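Local coordinates for KaiC-like domain-containing protein (Pyrococcus horikoshii, PDB 2EKD), which is of unknown function but is named as KaiC-like, belongs to the DUF257 family of Pyrococcus proteins and packs against further copies of itself in the deposited assembly, at the interface of chains A and B. Sequence-based numbering; all coordinates share one arbitrary frame. Chains: chain A/B, Hypothetical protein PH0250.

The interface of chains A and B. Residues chain A 15-16, 173-176, 192; chain B 58, 61.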
# COMPACT_ATOMS: atom_id res chain seq x y z
N GLY A 15 -5.00 -27.36 28.73
CA GLY A 15 -6.06 -26.45 28.34
C GLY A 15 -5.58 -25.24 27.57
O GLY A 15 -6.39 -24.50 27.01
N GLU A 16 -4.27 -25.01 27.54
CA GLU A 16 -3.73 -23.87 26.81
C GLU A 16 -3.82 -24.06 25.30
O GLU A 16 -3.93 -25.18 24.81
CB GLU A 16 -2.26 -23.61 27.15
CG GLU A 16 -2.00 -22.79 28.40
CD GLU A 16 -0.69 -22.01 28.32
OE1 GLU A 16 -0.57 -21.15 27.41
OE2 GLU A 16 0.20 -22.24 29.15
N GLU A 173 -4.48 -12.62 20.05
CA GLU A 173 -5.32 -12.21 21.19
C GLU A 173 -6.06 -13.36 21.87
O GLU A 173 -6.14 -13.41 23.10
CB GLU A 173 -6.36 -11.17 20.75
CG GLU A 173 -7.20 -10.62 21.91
CD GLU A 173 -8.27 -9.62 21.45
OE1 GLU A 173 -8.06 -8.92 20.44
OE2 GLU A 173 -9.32 -9.53 22.13
N VAL A 174 -6.61 -14.29 21.08
CA VAL A 174 -7.37 -15.40 21.64
C VAL A 174 -6.57 -16.58 22.18
O VAL A 174 -7.11 -17.39 22.93
CB VAL A 174 -8.42 -15.95 20.63
CG1 VAL A 174 -9.42 -14.85 20.28
CG2 VAL A 174 -7.72 -16.48 19.39
N VAL A 175 -5.30 -16.70 21.79
CA VAL A 175 -4.50 -17.81 22.31
C VAL A 175 -3.89 -17.42 23.65
O VAL A 175 -3.85 -16.24 23.99
CB VAL A 175 -3.38 -18.24 21.30
CG1 VAL A 175 -4.02 -18.54 19.94
CG2 VAL A 175 -2.31 -17.16 21.17
N THR A 176 -3.43 -18.40 24.43
CA THR A 176 -2.87 -18.14 25.75
C THR A 176 -1.35 -18.01 25.76
O THR A 176 -0.77 -17.38 26.63
CB THR A 176 -3.27 -19.25 26.75
OG1 THR A 176 -2.96 -20.53 26.18
CG2 THR A 176 -4.77 -19.19 27.06
N ILE A 192 1.28 -17.41 29.97
CA ILE A 192 0.50 -17.22 31.20
C ILE A 192 1.42 -16.90 32.38
O ILE A 192 1.01 -16.37 33.40
CB ILE A 192 -0.29 -18.51 31.46
CG1 ILE A 192 -1.53 -18.55 30.57
CG2 ILE A 192 -0.76 -18.53 32.92
CD1 ILE A 192 -2.32 -19.85 30.72
N ARG B 58 -9.66 -17.24 29.01
CA ARG B 58 -8.22 -17.02 29.09
C ARG B 58 -7.81 -16.83 30.55
O ARG B 58 -6.79 -17.36 30.99
CB ARG B 58 -7.84 -15.78 28.27
CG ARG B 58 -6.87 -16.03 27.13
CD ARG B 58 -7.29 -15.27 25.87
NE ARG B 58 -7.35 -13.84 26.14
CZ ARG B 58 -8.15 -12.98 25.53
NH1 ARG B 58 -8.98 -13.38 24.57
NH2 ARG B 58 -8.11 -11.71 25.87
N VAL B 61 -8.07 -20.26 32.47
CA VAL B 61 -6.92 -21.13 32.23
C VAL B 61 -5.69 -20.61 32.98
O VAL B 61 -4.84 -21.37 33.45
CB VAL B 61 -6.62 -21.18 30.73
CG1 VAL B 61 -5.41 -22.08 30.48
CG2 VAL B 61 -7.81 -21.73 29.96
O HOH W 1 -10.55 -11.67 23.20
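A water molecule, water 1, joins B:Arg58 to A:Glu173 across the boundary between the two chains. The guanidinium NH1 of B:Arg58 gives it a nearly straight hydrogen bond, 174° at the hydrogen and in the plane of the group, and the carboxylate oxygen OE2 of A:Glu173 lies 2.7 Å from the water oxygen. The A:Glu173 chain is stretched out, with CG anti to the backbone N (chi1 -176°), which carries its carboxylate away from the helix 165-174 towards this water. The two groups, presumably of opposite charge, make no direct salt bridge here: OE2 of A:Glu173 is 4.5 Å from NH2 of B:Arg58.

The same guanidinium lies against the backbone carbonyl of A:Glu173, near the last turn of that helix. Oxygen O of A:Glu173 lies over one face, 3.0 Å from the plane and displaced from its centre towards the edge; the N-H groups of NH1 point elsewhere, so the approach is over the face rather than a hydrogen bond from NH1, perhaps favourable to the cation. The arginine chain bends twice beyond CB, laying its aliphatic part alongside A:Thr176, where CG meets the methyl CG2 at 3.8 Å as the two side chains run past each other in opposite directions. The hydroxyl OG1 of A:Thr176 turns back into chain A, donating a 2.8 Å hydrogen bond to the anti lone pair of OE1 on A:Glu16.

At the C-terminal end of helix 51-61, the methyl CG1 of B:Val61 touches CD1 of A:Ile192 at 3.8 Å, the side chains crossing nearly at right angles, and more loosely reaches CG of A:Glu16. The patch belongs to an interface, not an exact two-fold, that may help hold copies together in the deposited hexamer.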